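Fanconi-associated nuclease 1 homolog (Pseudomonas aeruginosa, PDB 5Y7Q) belongs to the FAN1 family of nuclease-fold proteins, joining helix-turn-helix, SAP and VRR-NUC family regions in one chain, and is bound here to DNA. Local coordinates at residues H45-R48 with A49-W53; L83-R86 with M87-K91; R188-A191 with L192-L196. All blocks are in the same frame, centred on the assembly; numbering follows the deposited sequence.

Interaction 1. Residues H45-R48 with A49-W53; sequences HNFR and AVLAW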
loop_
_atom_site.group_PDB
_atom_site.type_symbol
_atom_site.label_atom_id
_atom_site.label_comp_id
_atom_site.label_asym_id
_atom_site.label_seq_id
_atom_site.Cartn_x
_atom_site.Cartn_y
_atom_site.Cartn_z
ATOM N N HIS A 45 18.224 3.380 -21.675
ATOM C CA HIS A 45 19.132 4.125 -20.796
ATOM C C HIS A 45 18.820 3.884 -19.318
ATOM O O HIS A 45 19.726 3.618 -18.509
ATOM C CB HIS A 45 19.047 5.621 -21.091
ATOM C CG HIS A 45 19.513 6.008 -22.455
ATOM N ND1 HIS A 45 20.296 5.188 -23.238
ATOM C CD2 HIS A 45 19.321 7.142 -23.171
ATOM C CE1 HIS A 45 20.560 5.795 -24.382
ATOM N NE2 HIS A 45 19.980 6.982 -24.367
ATOM N N ASN A 46 17.540 3.980 -18.939
ATOM C CA ASN A 46 17.197 3.738 -17.542
ATOM C C ASN A 46 17.551 2.308 -17.133
ATOM O O ASN A 46 18.098 2.073 -16.043
ATOM C CB ASN A 46 15.707 4.036 -17.290
ATOM C CG ASN A 46 15.310 5.482 -17.638
ATOM O OD1 ASN A 46 16.161 6.380 -17.702
ATOM N ND2 ASN A 46 14.006 5.703 -17.864
ATOM N N PHE A 47 17.276 1.341 -18.009
ATOM C CA PHE A 47 17.548 -0.057 -17.682
ATOM C C PHE A 47 19.045 -0.321 -17.481
ATOM O O PHE A 47 19.439 -1.013 -16.525
ATOM C CB PHE A 47 16.989 -0.950 -18.786
ATOM C CG PHE A 47 16.930 -2.396 -18.420
ATOM C CD1 PHE A 47 15.804 -2.925 -17.820
ATOM C CD2 PHE A 47 17.996 -3.226 -18.664
ATOM C CE1 PHE A 47 15.750 -4.260 -17.475
ATOM C CE2 PHE A 47 17.936 -4.554 -18.324
ATOM C CZ PHE A 47 16.813 -5.071 -17.728
ATOM N N ARG A 48 19.893 0.198 -18.384
ATOM C CA ARG A 48 21.342 0.139 -18.175
ATOM C C ARG A 48 21.739 0.788 -16.844
ATOM O O ARG A 48 22.600 0.263 -16.118
ATOM C CB ARG A 48 22.087 0.802 -19.349
ATOM C CG ARG A 48 21.622 0.371 -20.740
ATOM C CD ARG A 48 22.719 0.343 -21.756
ATOM N NE ARG A 48 22.780 1.516 -22.632
ATOM C CZ ARG A 48 22.648 1.471 -23.962
ATOM N NH1 ARG A 48 22.419 0.313 -24.558
ATOM N NH2 ARG A 48 22.738 2.576 -24.698
ATOM N N ALA A 49 21.106 1.921 -16.495
ATOM C CA ALA A 49 21.387 2.552 -15.203
ATOM C C ALA A 49 21.127 1.599 -14.041
ATOM O O ALA A 49 21.935 1.521 -13.101
ATOM C CB ALA A 49 20.555 3.825 -15.033
ATOM N N VAL A 50 20.007 0.864 -14.086
ATOM C CA VAL A 50 19.704 -0.077 -13.003
ATOM C C VAL A 50 20.706 -1.226 -12.967
ATOM O O VAL A 50 21.126 -1.657 -11.882
ATOM C CB VAL A 50 18.266 -0.610 -13.113
ATOM C CG1 VAL A 50 18.199 -2.058 -12.606
ATOM C CG2 VAL A 50 17.331 0.260 -12.300
ATOM N N LEU A 51 21.086 -1.762 -14.141
ATOM C CA LEU A 51 22.058 -2.857 -14.154
ATOM C C LEU A 51 23.374 -2.423 -13.525
ATOM O O LEU A 51 23.932 -3.132 -12.676
ATOM C CB LEU A 51 22.281 -3.369 -15.573
ATOM C CG LEU A 51 21.062 -4.004 -16.237
ATOM C CD1 LEU A 51 21.477 -4.573 -17.555
ATOM C CD2 LEU A 51 20.375 -5.068 -15.371
ATOM N N ALA A 52 23.877 -1.247 -13.913
ATOM C CA ALA A 52 25.114 -0.741 -13.327
ATOM C C ALA A 52 24.986 -0.595 -11.818
ATOM O O ALA A 52 25.831 -1.092 -11.056
ATOM C CB ALA A 52 25.478 0.602 -13.954
ATOM N N TRP A 53 23.931 0.110 -11.378
ATOM C CA TRP A 53 23.664 0.315 -9.960
ATOM C C TRP A 53 23.719 -1.000 -9.184
ATOM O O TRP A 53 24.365 -1.087 -8.131
ATOM C CB TRP A 53 22.299 0.982 -9.838
ATOM C CG TRP A 53 21.837 1.391 -8.505
ATOM C CD1 TRP A 53 21.186 0.623 -7.590
ATOM C CD2 TRP A 53 21.908 2.706 -7.951
ATOM N NE1 TRP A 53 20.859 1.374 -6.483
ATOM C CE2 TRP A 53 21.298 2.657 -6.677
ATOM C CE3 TRP A 53 22.446 3.920 -8.400
ATOM C CZ2 TRP A 53 21.203 3.773 -5.853
ATOM C CZ3 TRP A 53 22.355 5.023 -7.583
ATOM C CH2 TRP A 53 21.734 4.946 -6.322
#
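Phe47 and Leu51, one helical turn apart, show how an i to i+4 pair builds the inner face of an amphipathic helix. With CG anti to the backbone N (chi1 -167°), the Phe47 ring swings along the helix toward Leu51, whose CD1 approaches CE2 of Phe47 obliquely at 3.6 Å; CG of Leu51 is 3.4 Å from Phe47 O. That same oxygen accepts the backbone bond from Leu51 N at 3.0 Å, and so has both the main chain and the side chain of Leu51 beside it. Phe73 and Trp208 meet the Phe47 ring from outside, while Phe211 and Tyr200 receive Val50. The other side is looser. Ala49 and Ala52 are exposed and bring little more than a methyl. Arg48 leaves the helix with a bent chain; its NH2 lies at the edge of the His45 ring, in its plane, and is held by a salt bridge to Glu78. Four successive backbone bonds, from Ala49 N to His45 O through Ala52 N to Arg48 O, keep the turns regular, as expected of an amphipathic helix in the FAN1 helix-turn-helix region.

Interaction 2. Residues L83-R86 with M87-K91; sequences LLVR and MVMRK. With nucleotides of chain B.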
loop_
_atom_site.group_PDB
_atom_site.type_symbol
_atom_site.label_atom_id
_atom_site.label_comp_id
_atom_site.label_asym_id
_atom_site.label_seq_id
_atom_site.Cartn_x
_atom_site.Cartn_y
_atom_site.Cartn_z
ATOM N N LEU A 83 14.621 -3.914 -27.609
ATOM C CA LEU A 83 13.493 -4.823 -27.739
ATOM C C LEU A 83 13.254 -5.558 -26.441
ATOM O O LEU A 83 12.106 -5.671 -25.982
ATOM C CB LEU A 83 13.730 -5.810 -28.864
ATOM C CG LEU A 83 12.522 -6.723 -29.000
ATOM C CD1 LEU A 83 11.299 -5.856 -29.298
ATOM C CD2 LEU A 83 12.768 -7.774 -30.097
ATOM N N LEU A 84 14.332 -6.029 -25.814
ATOM C CA LEU A 84 14.183 -6.720 -24.543
ATOM C C LEU A 84 13.444 -5.850 -23.547
ATOM O O LEU A 84 12.418 -6.254 -22.974
ATOM C CB LEU A 84 15.540 -7.101 -23.974
ATOM C CG LEU A 84 15.356 -8.109 -22.846
ATOM C CD1 LEU A 84 14.463 -9.230 -23.358
ATOM C CD2 LEU A 84 16.696 -8.663 -22.410
ATOM N N VAL A 85 13.946 -4.636 -23.341
ATOM C CA VAL A 85 13.372 -3.813 -22.291
ATOM C C VAL A 85 11.905 -3.545 -22.585
ATOM O O VAL A 85 11.048 -3.599 -21.677
ATOM C CB VAL A 85 14.199 -2.532 -22.139
ATOM C CG1 VAL A 85 13.541 -1.602 -21.196
ATOM C CG2 VAL A 85 15.581 -2.908 -21.619
ATOM N N ARG A 86 11.573 -3.344 -23.867
ATOM C CA ARG A 86 10.168 -3.207 -24.234
ATOM C C ARG A 86 9.348 -4.415 -23.786
ATOM O O ARG A 86 8.275 -4.252 -23.204
ATOM C CB ARG A 86 10.029 -2.993 -25.729
ATOM C CG ARG A 86 10.575 -1.696 -26.184
ATOM C CD ARG A 86 9.916 -0.541 -25.517
ATOM N NE ARG A 86 10.122 0.632 -26.348
ATOM C CZ ARG A 86 9.510 1.805 -26.193
ATOM N NH1 ARG A 86 8.635 1.966 -25.217
ATOM N NH2 ARG A 86 9.766 2.803 -27.042
ATOM N N MET A 87 9.827 -5.639 -24.040
ATOM C CA MET A 87 9.021 -6.788 -23.618
ATOM C C MET A 87 8.893 -6.856 -22.094
ATOM O O MET A 87 7.816 -7.175 -21.566
ATOM C CB MET A 87 9.618 -8.085 -24.171
ATOM C CG MET A 87 9.759 -8.092 -25.708
ATOM S SD MET A 87 10.749 -9.410 -26.384
ATOM C CE MET A 87 9.770 -10.786 -25.879
ATOM N N VAL A 88 9.970 -6.530 -21.378
ATOM C CA VAL A 88 9.977 -6.627 -19.924
ATOM C C VAL A 88 8.986 -5.654 -19.314
ATOM O O VAL A 88 8.303 -5.977 -18.342
ATOM C CB VAL A 88 11.400 -6.383 -19.396
ATOM C CG1 VAL A 88 11.417 -6.354 -17.879
ATOM C CG2 VAL A 88 12.381 -7.439 -19.953
ATOM N N MET A 89 8.876 -4.456 -19.872
ATOM C CA MET A 89 8.003 -3.455 -19.269
ATOM C C MET A 89 6.545 -3.605 -19.659
ATOM O O MET A 89 5.704 -2.870 -19.122
ATOM C CB MET A 89 8.470 -2.053 -19.643
ATOM C CG MET A 89 9.807 -1.728 -19.056
ATOM S SD MET A 89 10.396 -0.112 -19.533
ATOM C CE MET A 89 9.700 0.017 -21.214
ATOM N N ARG A 90 6.210 -4.497 -20.583
ATOM C CA ARG A 90 4.808 -4.678 -20.909
ATOM C C ARG A 90 4.258 -5.836 -20.091
ATOM O O ARG A 90 4.996 -6.569 -19.432
ATOM C CB ARG A 90 4.622 -4.902 -22.416
ATOM C CG ARG A 90 4.749 -3.642 -23.257
ATOM C CD ARG A 90 4.991 -3.904 -24.749
ATOM N NE ARG A 90 3.829 -4.524 -25.395
ATOM C CZ ARG A 90 3.473 -4.317 -26.662
ATOM N NH1 ARG A 90 4.187 -3.491 -27.427
ATOM N NH2 ARG A 90 2.395 -4.925 -27.163
ATOM N N LYS A 91 2.947 -6.018 -20.179
ATOM C CA LYS A 91 2.249 -7.000 -19.360
ATOM C C LYS A 91 2.364 -8.388 -19.972
ATOM O O LYS A 91 2.329 -8.557 -21.200
ATOM C CB LYS A 91 0.773 -6.602 -19.214
ATOM C CG LYS A 91 -0.155 -7.652 -18.607
ATOM C CD LYS A 91 0.171 -7.936 -17.147
ATOM C CE LYS A 91 -0.793 -7.209 -16.212
ATOM N NZ LYS A 91 -2.198 -7.728 -16.312
ATOM P P DT B 8 0.897 -4.047 -22.686
ATOM O OP1 DT B 8 1.440 -4.955 -23.744
ATOM O OP2 DT B 8 1.286 -4.232 -21.271
ATOM O "O5'" DT B 8 1.158 -2.579 -23.209
ATOM C "C5'" DT B 8 0.493 -2.195 -24.380
ATOM C "C4'" DT B 8 0.870 -0.808 -24.791
ATOM O "O4'" DT B 8 -0.019 0.133 -24.153
ATOM C "C3'" DT B 8 2.279 -0.397 -24.414
ATOM O "O3'" DT B 8 2.845 0.243 -25.506
ATOM C "C2'" DT B 8 2.069 0.566 -23.232
ATOM C "C1'" DT B 8 0.736 1.183 -23.598
ATOM N N1 DT B 8 -0.062 1.790 -22.455
ATOM C C2 DT B 8 -0.646 3.024 -22.649
ATOM O O2 DT B 8 -0.525 3.667 -23.679
ATOM N N3 DT B 8 -1.371 3.498 -21.589
ATOM C C4 DT B 8 -1.584 2.871 -20.374
ATOM O O4 DT B 8 -2.265 3.378 -19.480
ATOM C C5 DT B 8 -0.955 1.586 -20.228
ATOM C C7 DT B 8 -1.128 0.827 -18.950
ATOM C C6 DT B 8 -0.236 1.100 -21.269
ATOM P P DG B 10 7.407 6.032 -26.098
ATOM O OP1 DG B 10 7.718 6.380 -27.501
ATOM O OP2 DG B 10 8.063 4.923 -25.387
ATOM O "O5'" DG B 10 7.598 7.393 -25.303
ATOM C "C5'" DG B 10 6.930 8.555 -25.768
ATOM C "C4'" DG B 10 6.795 9.551 -24.660
ATOM O "O4'" DG B 10 5.855 9.041 -23.696
ATOM C "C3'" DG B 10 8.097 9.811 -23.910
ATOM O "O3'" DG B 10 8.448 11.170 -24.001
ATOM C "C2'" DG B 10 7.810 9.410 -22.464
ATOM C "C1'" DG B 10 6.295 9.355 -22.404
ATOM N N9 DG B 10 5.835 8.327 -21.499
ATOM C C8 DG B 10 6.328 7.049 -21.379
ATOM N N7 DG B 10 5.724 6.341 -20.469
ATOM C C5 DG B 10 4.776 7.214 -19.943
ATOM C C6 DG B 10 3.819 7.017 -18.916
ATOM O O6 DG B 10 3.615 5.991 -18.237
ATOM N N1 DG B 10 3.060 8.175 -18.695
ATOM C C2 DG B 10 3.215 9.370 -19.383
ATOM N N2 DG B 10 2.399 10.374 -19.046
ATOM N N3 DG B 10 4.099 9.559 -20.344
ATOM C C4 DG B 10 4.845 8.445 -20.568
ATOM P P DT B 9 4.422 0.473 -25.598
ATOM O OP1 DT B 9 4.687 0.106 -27.005
ATOM O OP2 DT B 9 5.159 -0.086 -24.438
ATOM O "O5'" DT B 9 4.553 2.041 -25.473
ATOM C "C5'" DT B 9 3.731 2.861 -26.282
ATOM C "C4'" DT B 9 3.936 4.319 -25.951
ATOM O "O4'" DT B 9 2.969 4.724 -24.953
ATOM C "C3'" DT B 9 5.322 4.652 -25.384
ATOM O "O3'" DT B 9 5.832 5.781 -26.030
ATOM C "C2'" DT B 9 5.052 4.935 -23.910
ATOM C "C1'" DT B 9 3.617 5.449 -23.931
ATOM N N1 DT B 9 2.878 5.202 -22.647
ATOM C C2 DT B 9 2.005 6.159 -22.159
ATOM O O2 DT B 9 1.783 7.225 -22.721
ATOM N N3 DT B 9 1.397 5.819 -20.977
ATOM C C4 DT B 9 1.574 4.652 -20.246
ATOM O O4 DT B 9 0.984 4.438 -19.186
ATOM C C5 DT B 9 2.507 3.710 -20.806
ATOM C C7 DT B 9 2.776 2.422 -20.106
ATOM C C6 DT B 9 3.099 4.020 -21.966
#
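Arg86 and Arg90 sit one turn apart where a helix runs out against DNA, and Arg86 repays being followed outward. From CB on the helix, the chain bends at chi2 (-59°) beyond CG and then straightens, and CD passes the Met89 methyl CE at 4.3 Å. NE links on to CZ, which is 3.5 Å from OP2 of DG10 of chain B. At the tip, NH1 and NH2 both donate to this one oxygen, at 3.0 Å from NH1; it lies at the guanidinium edge, in its plane. NH2 is also paired with Glu104, and Tyr43 makes a cation-pi contact, so the group is held from several directions. Arg90 reaches a different phosphate: NE donates to OP1 of DT8 of chain B at 2.9 Å, while NH1 is bonded to Lys99 O and Tyr102 OH. Beyond it, Lys91 N gives its backbone hydrogen to OP2 of DT8 of chain B at 2.7 Å. Behind these polar ends Val85 CG1 packs on Met89 SD (3.9 Å), and Leu83 CG on Met87 SD. The last backbone bond, Arg90 N to Arg86 O, is weak, where helix gives way to loop. Together these groups form a DNA-backbone-binding site within the FAN1 helix-turn-helix region.

Interaction 3. Residues R188-A191 with L192-L196; sequences RCMA and LCDRL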
loop_
_atom_site.group_PDB
_atom_site.type_symbol
_atom_site.label_atom_id
_atom_site.label_comp_id
_atom_site.label_asym_id
_atom_site.label_seq_id
_atom_site.Cartn_x
_atom_site.Cartn_y
_atom_site.Cartn_z
ATOM N N ARG A 188 11.562 -15.442 -21.565
ATOM C CA ARG A 188 11.897 -16.470 -20.578
ATOM C C ARG A 188 12.745 -16.017 -19.390
ATOM O O ARG A 188 13.053 -16.852 -18.533
ATOM C CB ARG A 188 12.560 -17.656 -21.278
ATOM C CG ARG A 188 11.538 -18.640 -21.850
ATOM C CD ARG A 188 11.511 -19.946 -21.068
ATOM N NE ARG A 188 12.786 -20.209 -20.392
ATOM C CZ ARG A 188 13.901 -20.639 -20.989
ATOM N NH1 ARG A 188 15.014 -20.839 -20.280
ATOM N NH2 ARG A 188 13.915 -20.848 -22.302
ATOM N N CYS A 189 13.175 -14.758 -19.331
ATOM C CA CYS A 189 14.009 -14.247 -18.241
ATOM C C CYS A 189 13.246 -13.438 -17.155
ATOM O O CYS A 189 13.889 -12.805 -16.308
ATOM C CB CYS A 189 15.168 -13.427 -18.821
ATOM S SG CYS A 189 14.682 -12.020 -19.849
ATOM N N MET A 190 11.909 -13.404 -17.180
ATOM C CA MET A 190 11.165 -12.496 -16.299
ATOM C C MET A 190 11.457 -12.692 -14.812
ATOM O O MET A 190 11.386 -11.725 -14.058
ATOM C CB MET A 190 9.667 -12.634 -16.512
ATOM C CG MET A 190 8.962 -11.350 -16.418
ATOM S SD MET A 190 9.666 -10.105 -17.504
ATOM C CE MET A 190 8.853 -8.660 -16.833
ATOM N N ALA A 191 11.740 -13.912 -14.352
ATOM C CA ALA A 191 12.031 -14.083 -12.934
ATOM C C ALA A 191 13.308 -13.357 -12.551
ATOM O O ALA A 191 13.353 -12.657 -11.533
ATOM C CB ALA A 191 12.137 -15.558 -12.562
ATOM N N LEU A 192 14.350 -13.506 -13.364
ATOM C CA LEU A 192 15.615 -12.829 -13.112
ATOM C C LEU A 192 15.469 -11.305 -13.179
ATOM O O LEU A 192 16.111 -10.570 -12.419
ATOM C CB LEU A 192 16.633 -13.345 -14.121
ATOM C CG LEU A 192 17.960 -12.660 -14.303
ATOM C CD1 LEU A 192 18.520 -12.396 -12.951
ATOM C CD2 LEU A 192 18.823 -13.624 -15.043
ATOM N N CYS A 193 14.622 -10.814 -14.076
ATOM C CA CYS A 193 14.327 -9.384 -14.114
ATOM C C CYS A 193 13.576 -8.927 -12.864
ATOM O O CYS A 193 13.906 -7.891 -12.271
ATOM C CB CYS A 193 13.525 -9.055 -15.365
ATOM S SG CYS A 193 14.538 -9.194 -16.831
ATOM N N ASP A 194 12.541 -9.668 -12.459
ATOM C CA ASP A 194 11.826 -9.269 -11.259
ATOM C C ASP A 194 12.753 -9.315 -10.051
ATOM O O ASP A 194 12.674 -8.444 -9.173
ATOM C CB ASP A 194 10.568 -10.130 -11.071
ATOM C CG ASP A 194 9.468 -9.804 -12.117
ATOM O OD1 ASP A 194 9.538 -8.735 -12.785
ATOM O OD2 ASP A 194 8.536 -10.624 -12.281
ATOM N N ARG A 195 13.686 -10.267 -10.024
ATOM C CA ARG A 195 14.650 -10.287 -8.934
ATOM C C ARG A 195 15.525 -9.042 -8.969
ATOM O O ARG A 195 15.872 -8.495 -7.911
ATOM C CB ARG A 195 15.494 -11.562 -8.981
ATOM C CG ARG A 195 16.549 -11.598 -7.910
ATOM C CD ARG A 195 17.353 -12.872 -7.918
ATOM N NE ARG A 195 16.737 -13.906 -7.092
ATOM C CZ ARG A 195 17.204 -14.312 -5.911
ATOM N NH1 ARG A 195 18.311 -13.778 -5.386
ATOM N NH2 ARG A 195 16.552 -15.259 -5.249
ATOM N N LEU A 196 15.863 -8.550 -10.172
ATOM C CA LEU A 196 16.667 -7.330 -10.244
ATOM C C LEU A 196 15.864 -6.110 -9.799
ATOM O O LEU A 196 16.353 -5.290 -9.015
ATOM C CB LEU A 196 17.214 -7.118 -11.651
ATOM C CG LEU A 196 18.188 -8.121 -12.291
ATOM C CD1 LEU A 196 18.366 -7.737 -13.754
ATOM C CD2 LEU A 196 19.557 -8.209 -11.593
#
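Cys189 and Cys193 are brought together by two different first torsions: SG of Cys189 stands between its backbone N and carbonyl carbon (chi1 58°), whereas SG of Cys193 is anti to its carbonyl carbon (chi1 -71°). The setting is a helix N-terminus, with Cys189 at the N-cap position, just after strand 184-187 of a small antiparallel sheet. The two sulfurs come to 4.1 Å, an apolar packing distance far too long for a disulfide. SG of Cys193 also lies 3.7 Å from Cys189 O, the oxygen that accepts the first backbone bond of the helix from Cys193 N. Phe69 of helix 64-75 lies against Cys189 and also against Leu192, so this side of the turn is packed on a neighbouring helix.

Another side of the turn is more polar. Met190 is bent at chi2 and crosses Asp194 at an angle, its methyl CE 4.1 Å from OD1. The Asp194 carboxylate folds back over its own turn, its CG 3.3 Å from Met190 O and its OD2 3.5 Å from the same oxygen, while OD1 keeps a long, weak ion pair with Arg197. Arg195 leads away from the turn and forms a salt bridge with Asp240 on helix 236-253. Ala191 adds a small exposed methyl. Two further backbone bonds continue the helix: Arg195 N donates to Ala191 O, and Asp194 N to Met190 O at 2.8 Å.

How the interactions relate
From the N terminus the chain passes interaction 1 on helix 42-57, interaction 2 at the end of helix 78-89, and interaction 3 at the start of helix 190-201. Each is local, bridging a single helical turn and closing no long loop; they follow in series, neither nesting nor crossing. Their tertiary packing joins them: Phe47 CG meets Val85 CG2 at 3.5 Å, tying helix 42-57 to helix 78-89, and Leu51 CD2 meets Leu196 CD1 at 3.7 Å, tying it to helix 190-201. Val88 CG2 and Cys193 SG, 4.2 Å apart, complete the triangle. Three helices, the last far along the chain, thus pack against one another, and 83-91 carries the DNA-facing end.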